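Local coordinates for tyrosine-protein phosphatase YwqE (Bacillus subtilis, PDB 3QY7) that removes phosphate from phosphotyrosine-containing proteins, among them YwqD, YwqF and Ssb, as a manganese-dependent phosphatase with a PHP-like TIM-barrel fold, at residues L149-H152 / L153-G157; P115-A118 / E119-Y123; L209-L212 / E213-G217. One frame throughout, in Å; residues are numbered along the deposited sequence.

Interaction 1: L149-H152 / L153-G157; sequences LLYH and LVEKG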
loop_
_atom_site.group_PDB
_atom_site.type_symbol
_atom_site.label_atom_id
_atom_site.label_comp_id
_atom_site.label_asym_id
_atom_site.label_seq_id
_atom_site.Cartn_x
_atom_site.Cartn_y
_atom_site.Cartn_z
ATOM N N LEU A 149 -13.847 -5.309 -12.609
ATOM C CA LEU A 149 -12.685 -6.174 -12.397
ATOM C C LEU A 149 -12.247 -6.148 -10.936
ATOM O O LEU A 149 -11.915 -7.192 -10.361
ATOM C CB LEU A 149 -11.509 -5.749 -13.269
ATOM C CG LEU A 149 -11.695 -5.915 -14.779
ATOM C CD1 LEU A 149 -10.559 -5.233 -15.520
ATOM C CD2 LEU A 149 -11.781 -7.399 -15.164
ATOM N N LEU A 150 -12.225 -4.951 -10.352
ATOM C CA LEU A 150 -11.853 -4.832 -8.941
ATOM C C LEU A 150 -12.930 -5.417 -8.054
ATOM O O LEU A 150 -12.638 -6.161 -7.098
ATOM C CB LEU A 150 -11.547 -3.380 -8.546
ATOM C CG LEU A 150 -11.215 -3.153 -7.064
ATOM C CD1 LEU A 150 -9.911 -3.832 -6.701
ATOM C CD2 LEU A 150 -11.125 -1.656 -6.814
ATOM N N TYR A 151 -14.182 -5.093 -8.375
ATOM C CA TYR A 151 -15.305 -5.667 -7.668
ATOM C C TYR A 151 -15.149 -7.191 -7.578
ATOM O O TYR A 151 -15.278 -7.757 -6.503
ATOM C CB TYR A 151 -16.626 -5.316 -8.351
ATOM C CG TYR A 151 -17.752 -6.210 -7.927
ATOM C CD1 TYR A 151 -18.162 -7.270 -8.740
ATOM C CD2 TYR A 151 -18.390 -6.029 -6.702
ATOM C CE1 TYR A 151 -19.183 -8.111 -8.355
ATOM C CE2 TYR A 151 -19.419 -6.870 -6.303
ATOM C CZ TYR A 151 -19.809 -7.910 -7.143
ATOM O OH TYR A 151 -20.829 -8.751 -6.777
ATOM N N HIS A 152 -14.886 -7.846 -8.703
ATOM C CA HIS A 152 -14.833 -9.309 -8.705
ATOM C C HIS A 152 -13.672 -9.843 -7.876
ATOM O O HIS A 152 -13.853 -10.783 -7.101
ATOM C CB HIS A 152 -14.801 -9.872 -10.128
ATOM C CG HIS A 152 -16.130 -9.821 -10.817
ATOM N ND1 HIS A 152 -17.249 -10.473 -10.334
ATOM C CD2 HIS A 152 -16.527 -9.177 -11.940
ATOM C CE1 HIS A 152 -18.271 -10.238 -11.136
ATOM N NE2 HIS A 152 -17.861 -9.450 -12.114
ATOM N N LEU A 153 -12.497 -9.230 -8.018
ATOM C CA LEU A 153 -11.315 -9.670 -7.256
ATOM C C LEU A 153 -11.543 -9.519 -5.753
ATOM O O LEU A 153 -11.172 -10.396 -4.975
ATOM C CB LEU A 153 -10.051 -8.926 -7.705
ATOM C CG LEU A 153 -9.498 -9.222 -9.108
ATOM C CD1 LEU A 153 -8.498 -8.175 -9.539
ATOM C CD2 LEU A 153 -8.901 -10.632 -9.184
ATOM N N VAL A 154 -12.168 -8.413 -5.352
ATOM C CA VAL A 154 -12.500 -8.173 -3.952
ATOM C C VAL A 154 -13.610 -9.106 -3.449
ATOM O O VAL A 154 -13.514 -9.664 -2.367
ATOM C CB VAL A 154 -12.837 -6.680 -3.695
ATOM C CG1 VAL A 154 -13.408 -6.482 -2.280
ATOM C CG2 VAL A 154 -11.589 -5.825 -3.900
ATOM N N GLU A 155 -14.667 -9.273 -4.244
ATOM C CA GLU A 155 -15.694 -10.266 -3.935
ATOM C C GLU A 155 -15.057 -11.654 -3.710
ATOM O O GLU A 155 -15.492 -12.411 -2.835
ATOM C CB GLU A 155 -16.726 -10.312 -5.062
ATOM C CG GLU A 155 -17.956 -11.115 -4.754
ATOM C CD GLU A 155 -17.754 -12.601 -5.010
ATOM O OE1 GLU A 155 -18.397 -13.414 -4.311
ATOM O OE2 GLU A 155 -16.950 -12.949 -5.907
ATOM N N LYS A 156 -14.021 -11.957 -4.483
ATOM C CA LYS A 156 -13.320 -13.250 -4.382
ATOM C C LYS A 156 -12.260 -13.325 -3.277
ATOM O O LYS A 156 -11.594 -14.356 -3.127
ATOM C CB LYS A 156 -12.702 -13.644 -5.729
ATOM C CG LYS A 156 -13.720 -14.064 -6.822
ATOM C CD LYS A 156 -14.524 -15.276 -6.375
ATOM C CE LYS A 156 -15.029 -16.078 -7.568
ATOM N NZ LYS A 156 -15.558 -17.397 -7.105
ATOM N N GLY A 157 -12.085 -12.235 -2.531
ATOM C CA GLY A 157 -11.278 -12.272 -1.310
ATOM C C GLY A 157 -10.076 -11.346 -1.245
ATOM O O GLY A 157 -9.432 -11.247 -0.201
#
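L150 and V154, one helical turn apart near the end of helix 148-155, join by both backbone and side chain. Four i to i+4 hydrogen bonds tie 149-152 to 153-156, from L153 N, V154 N, E155 N and K156 N back to L149 O, L150 O, Y151 O and H152 O respectively. The shortest runs from E155 N to Y151 O at 2.8 Å; the last, from K156 N to H152 O at 2.9 Å, is more bent (142° at the hydrogen). Just beyond it the helix closes in a Schellman motif, with G157 at positive phi and G157 N donating to V154 O at 2.9 Å.

Apolar contact is made chiefly by L150 CD1, which meets V154 CG2 at 3.8 Å. V154 directs this methyl back along the helix because CG2 lies beside its own backbone N (chi1 171°, which places CG1 anti to N), and CG2 also rests on L150 O at 3.4 Å. L153 CG, also beside its backbone N (chi1 -69°), comes to 3.4 Å from L149 O.

Y151 and H152 meet edge to face, Y151 CD1 standing 3.7 Å above the centre of the H152 ring; E155 CB sits over one face of Y151.

The helix packs outside the barrel's parallel strands: L150 and L153 reach I134 of strand 131-135, L150 also touches I143 of helix 141-145, and L153 turns toward helix 118-127.

Interaction 2: P115-A118 / E119-Y123; sequences PRYA and EQLFY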
loop_
_atom_site.group_PDB
_atom_site.type_symbol
_atom_site.label_atom_id
_atom_site.label_comp_id
_atom_site.label_asym_id
_atom_site.label_seq_id
_atom_site.Cartn_x
_atom_site.Cartn_y
_atom_site.Cartn_z
ATOM N N PRO A 115 -3.531 -8.452 -15.230
ATOM C CA PRO A 115 -3.150 -9.733 -15.833
ATOM C C PRO A 115 -4.248 -10.780 -15.654
ATOM O O PRO A 115 -4.906 -10.836 -14.604
ATOM C CB PRO A 115 -1.887 -10.117 -15.060
ATOM C CG PRO A 115 -1.290 -8.796 -14.684
ATOM C CD PRO A 115 -2.482 -7.951 -14.317
ATOM N N ARG A 116 -4.457 -11.600 -16.687
ATOM C CA ARG A 116 -5.560 -12.552 -16.694
ATOM C C ARG A 116 -5.445 -13.597 -15.582
ATOM O O ARG A 116 -6.456 -14.079 -15.093
ATOM C CB ARG A 116 -5.661 -13.239 -18.059
ATOM C CG ARG A 116 -5.900 -12.292 -19.228
ATOM C CD ARG A 116 -7.380 -12.159 -19.584
ATOM N NE ARG A 116 -7.890 -13.324 -20.312
ATOM C CZ ARG A 116 -7.748 -13.527 -21.623
ATOM N NH1 ARG A 116 -7.101 -12.644 -22.380
ATOM N NH2 ARG A 116 -8.251 -14.624 -22.181
ATOM N N TYR A 117 -4.220 -13.914 -15.168
ATOM C CA TYR A 117 -4.002 -14.939 -14.145
ATOM C C TYR A 117 -4.149 -14.415 -12.707
ATOM O O TYR A 117 -4.022 -15.179 -11.757
ATOM C CB TYR A 117 -2.632 -15.597 -14.325
ATOM C CG TYR A 117 -1.477 -14.645 -14.124
ATOM C CD1 TYR A 117 -0.958 -13.921 -15.187
ATOM C CD2 TYR A 117 -0.914 -14.464 -12.855
ATOM C CE1 TYR A 117 0.093 -13.046 -15.010
ATOM C CE2 TYR A 117 0.145 -13.584 -12.663
ATOM C CZ TYR A 117 0.639 -12.878 -13.741
ATOM O OH TYR A 117 1.676 -12.002 -13.577
ATOM N N ALA A 118 -4.412 -13.118 -12.550
ATOM C CA ALA A 118 -4.526 -12.507 -11.225
ATOM C C ALA A 118 -5.490 -13.245 -10.289
ATOM O O ALA A 118 -5.137 -13.538 -9.145
ATOM C CB ALA A 118 -4.928 -11.020 -11.355
ATOM N N GLU A 119 -6.695 -13.559 -10.771
ATOM C CA GLU A 119 -7.709 -14.220 -9.948
ATOM C C GLU A 119 -7.238 -15.579 -9.430
ATOM O O GLU A 119 -7.464 -15.910 -8.264
ATOM C CB GLU A 119 -9.036 -14.386 -10.704
ATOM C CG GLU A 119 -10.185 -14.819 -9.784
ATOM C CD GLU A 119 -11.516 -15.035 -10.493
ATOM O OE1 GLU A 119 -11.791 -14.360 -11.512
ATOM O OE2 GLU A 119 -12.307 -15.871 -10.001
ATOM N N GLN A 120 -6.602 -16.346 -10.317
ATOM C CA GLN A 120 -6.067 -17.670 -9.986
ATOM C C GLN A 120 -4.983 -17.552 -8.915
ATOM O O GLN A 120 -5.013 -18.272 -7.909
ATOM C CB GLN A 120 -5.529 -18.381 -11.248
ATOM C CG GLN A 120 -5.182 -19.873 -11.058
ATOM C CD GLN A 120 -6.335 -20.693 -10.485
ATOM O OE1 GLN A 120 -7.437 -20.732 -11.041
ATOM N NE2 GLN A 120 -6.085 -21.344 -9.363
ATOM N N LEU A 121 -4.055 -16.617 -9.117
ATOM C CA LEU A 121 -2.993 -16.354 -8.133
ATOM C C LEU A 121 -3.552 -16.010 -6.764
ATOM O O LEU A 121 -3.091 -16.535 -5.746
ATOM C CB LEU A 121 -2.060 -15.236 -8.607
ATOM C CG LEU A 121 -0.981 -14.761 -7.612
ATOM C CD1 LEU A 121 -0.022 -15.874 -7.243
ATOM C CD2 LEU A 121 -0.242 -13.598 -8.201
ATOM N N PHE A 122 -4.538 -15.116 -6.746
ATOM C CA PHE A 122 -5.130 -14.647 -5.504
ATOM C C PHE A 122 -5.876 -15.778 -4.788
ATOM O O PHE A 122 -5.903 -15.844 -3.546
ATOM C CB PHE A 122 -6.046 -13.446 -5.789
ATOM C CG PHE A 122 -5.299 -12.160 -6.128
ATOM C CD1 PHE A 122 -3.919 -12.149 -6.345
ATOM C CD2 PHE A 122 -5.998 -10.965 -6.248
ATOM C CE1 PHE A 122 -3.234 -10.972 -6.653
ATOM C CE2 PHE A 122 -5.322 -9.777 -6.571
ATOM C CZ PHE A 122 -3.949 -9.782 -6.769
ATOM N N TYR A 123 -6.492 -16.660 -5.580
ATOM C CA TYR A 123 -7.178 -17.831 -5.039
ATOM C C TYR A 123 -6.180 -18.769 -4.364
ATOM O O TYR A 123 -6.400 -19.236 -3.233
ATOM C CB TYR A 123 -7.930 -18.574 -6.145
ATOM C CG TYR A 123 -8.584 -19.842 -5.654
ATOM C CD1 TYR A 123 -9.817 -19.808 -5.004
ATOM C CD2 TYR A 123 -7.957 -21.069 -5.815
ATOM C CE1 TYR A 123 -10.418 -20.975 -4.538
ATOM C CE2 TYR A 123 -8.541 -22.232 -5.353
ATOM C CZ TYR A 123 -9.767 -22.181 -4.717
ATOM O OH TYR A 123 -10.341 -23.353 -4.262
HETATM O O HOH W 1 -7.559 -12.174 -13.269
HETATM O O HOH W 2 -7.230 -16.131 -13.102
#
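A type I beta turn, P115 to A118, feeds directly into the first turn of helix 118-127, where Y117 and A118 receive the amides of L121 and F122. The turn is closed by A118 N donating to P115 O at 3.1 Å. Helical bonding then begins at once: L121 N reaches Y117 O at 3.0 Å in an almost straight bond (173°), and F122 N reaches A118 O at 2.9 Å.

Two waters serve the amides before these. Both donate to R116 O; one accepts from E119 N at 3.0 Å and the other from Q120 N at 2.9 Å, so a single turn carbonyl is linked to two consecutive N-H groups at the start of the helix.

Among the side chains, L121 CB comes to the edge of the Y117 ring, near its plane, 4.5 Å from Y117 CD2. F122, its CG beside the backbone N (chi1 -73°), folds back so that CG lies 3.3 Å from A118 O, while its ring continues inward to P132 and I134 of strand 131-135. Y117 and L121 both touch I83.

The contact is thus mainly polar and backbone-made. The partial positive charge expected at a helix N-terminus would probably favour the two waters, which turn their oxygens to the amides of E119 and Q120 and their hydrogens to R116 O.

Interaction 3: L209-L212 / E213-G217; sequences LYVL and EKEFG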
loop_
_atom_site.group_PDB
_atom_site.type_symbol
_atom_site.label_atom_id
_atom_site.label_comp_id
_atom_site.label_asym_id
_atom_site.label_seq_id
_atom_site.Cartn_x
_atom_site.Cartn_y
_atom_site.Cartn_z
ATOM N N LEU A 209 -7.902 11.839 4.891
ATOM C CA LEU A 209 -8.845 11.466 5.949
ATOM C C LEU A 209 -9.965 12.490 6.035
ATOM O O LEU A 209 -11.124 12.131 6.199
ATOM C CB LEU A 209 -8.149 11.325 7.304
ATOM C CG LEU A 209 -7.199 10.126 7.325
ATOM C CD1 LEU A 209 -6.280 10.222 8.533
ATOM C CD2 LEU A 209 -7.969 8.826 7.359
ATOM N N TYR A 210 -9.624 13.764 5.884
ATOM C CA TYR A 210 -10.652 14.807 5.927
ATOM C C TYR A 210 -11.641 14.649 4.759
ATOM O O TYR A 210 -12.848 14.785 4.937
ATOM C CB TYR A 210 -10.023 16.202 5.939
ATOM C CG TYR A 210 -11.024 17.328 6.103
ATOM C CD1 TYR A 210 -11.999 17.286 7.095
ATOM C CD2 TYR A 210 -10.979 18.442 5.265
ATOM C CE1 TYR A 210 -12.915 18.339 7.252
ATOM C CE2 TYR A 210 -11.888 19.495 5.410
ATOM C CZ TYR A 210 -12.859 19.429 6.396
ATOM O OH TYR A 210 -13.762 20.470 6.534
ATOM N N VAL A 211 -11.123 14.354 3.573
ATOM C CA VAL A 211 -11.974 14.088 2.419
ATOM C C VAL A 211 -12.927 12.927 2.722
ATOM O O VAL A 211 -14.136 13.025 2.485
ATOM C CB VAL A 211 -11.127 13.818 1.151
ATOM C CG1 VAL A 211 -11.955 13.138 0.062
ATOM C CG2 VAL A 211 -10.513 15.119 0.644
ATOM N N LEU A 212 -12.390 11.845 3.286
ATOM C CA LEU A 212 -13.211 10.699 3.679
ATOM C C LEU A 212 -14.269 11.026 4.726
ATOM O O LEU A 212 -15.405 10.552 4.630
ATOM C CB LEU A 212 -12.331 9.543 4.178
ATOM C CG LEU A 212 -11.489 8.872 3.097
ATOM C CD1 LEU A 212 -10.519 7.892 3.758
ATOM C CD2 LEU A 212 -12.377 8.175 2.066
ATOM N N GLU A 213 -13.896 11.828 5.724
ATOM C CA GLU A 213 -14.813 12.211 6.796
ATOM C C GLU A 213 -15.941 13.068 6.228
ATOM O O GLU A 213 -17.111 12.876 6.575
ATOM C CB GLU A 213 -14.057 12.953 7.899
ATOM C CG GLU A 213 -14.814 13.086 9.230
ATOM C CD GLU A 213 -15.689 14.332 9.320
ATOM O OE1 GLU A 213 -16.395 14.489 10.344
ATOM O OE2 GLU A 213 -15.684 15.163 8.381
ATOM N N LYS A 214 -15.601 14.002 5.343
ATOM C CA LYS A 214 -16.625 14.858 4.730
ATOM C C LYS A 214 -17.591 14.072 3.848
ATOM O O LYS A 214 -18.795 14.354 3.840
ATOM C CB LYS A 214 -15.990 15.991 3.918
ATOM C CG LYS A 214 -15.401 17.116 4.764
ATOM C CD LYS A 214 -14.986 18.313 3.906
ATOM C CE LYS A 214 -13.832 17.981 2.975
ATOM N NZ LYS A 214 -13.495 19.101 2.037
ATOM N N GLU A 215 -17.067 13.092 3.109
ATOM C CA GLU A 215 -17.861 12.323 2.132
ATOM C C GLU A 215 -18.704 11.200 2.722
ATOM O O GLU A 215 -19.811 10.918 2.216
ATOM C CB GLU A 215 -16.964 11.749 1.028
ATOM C CG GLU A 215 -16.399 12.789 0.070
ATOM C CD GLU A 215 -17.462 13.729 -0.489
ATOM O OE1 GLU A 215 -18.476 13.228 -1.025
ATOM O OE2 GLU A 215 -17.288 14.966 -0.377
ATOM N N PHE A 216 -18.197 10.564 3.778
ATOM C CA PHE A 216 -18.797 9.326 4.283
ATOM C C PHE A 216 -19.119 9.335 5.768
ATOM O O PHE A 216 -19.738 8.383 6.270
ATOM C CB PHE A 216 -17.882 8.129 3.986
ATOM C CG PHE A 216 -17.552 7.959 2.540
ATOM C CD1 PHE A 216 -18.512 7.523 1.632
ATOM C CD2 PHE A 216 -16.270 8.227 2.082
ATOM C CE1 PHE A 216 -18.192 7.361 0.279
ATOM C CE2 PHE A 216 -15.935 8.077 0.747
ATOM C CZ PHE A 216 -16.905 7.638 -0.165
ATOM N N GLY A 217 -18.715 10.384 6.473
ATOM C CA GLY A 217 -18.851 10.417 7.925
ATOM C C GLY A 217 -17.656 9.789 8.614
ATOM O O GLY A 217 -16.783 9.214 7.963
HETATM O O HOH W 3 -14.822 15.346 0.575
#
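Y210 and K214 pair one turn apart at the C-terminal end of helix 205-216 of this TIM-barrel protein, the lysine chain lying across one face of the tyrosine ring in a CH-pi contact. K214 CE stands 3.8 Å from the ring centroid, 25° off the normal, and K214 CD approaches Y210 CZ to 3.5 Å. A bend at chi3 (-66°) carries the chain from above CE1, where CG lies, past CZ to CE2, with NZ just beyond the rim. With CG anti to the backbone N (chi1 -175°) the Y210 ring leans along the helix toward K214, and chi2 turns one face to it.

A second i to i+4 pair points another way: L212 CD2 meets F216 CE2 at 3.8 Å, the two side chains crossing at a slant. F216 extends onto L180, V183 and E184 of helix 173-184, whereas L212 touches L220 and P221 of helix 219-232.

E213 N, K214 N, E215 N and F216 N donate to the carbonyls four residues earlier. G217, at positive phi, ends the helix and still bonds through its N to E213 O at 3.0 Å. Beside E215, bent at chi2, a water donates both to V211 O at 3.1 Å and to E215 OE2 at 2.7 Å.

In the fold
Interactions 1 and 2 belong to neighbouring helices flanking strand 131-135 and touch directly: L153 CD2 lies 3.9 Å from E119 CA and 4.1 Å from F122 CD2, while K156 packs on E119 nearer the surface. Interaction 3 is remote, its centre about 24 Å from that of interaction 1 and about 32 Å from that of interaction 2, on a helix packed against other helices. L150 and L153 of 149-157 and F122 of 115-123 are buried, whereas Y210 and K214 of 209-217 are exposed. Their chemistry follows helix position: 115-123 opens a helix with water-bridged amides, whereas 149-157, setting two leucines against the sheet, and 209-217 close theirs at positive-phi glycines.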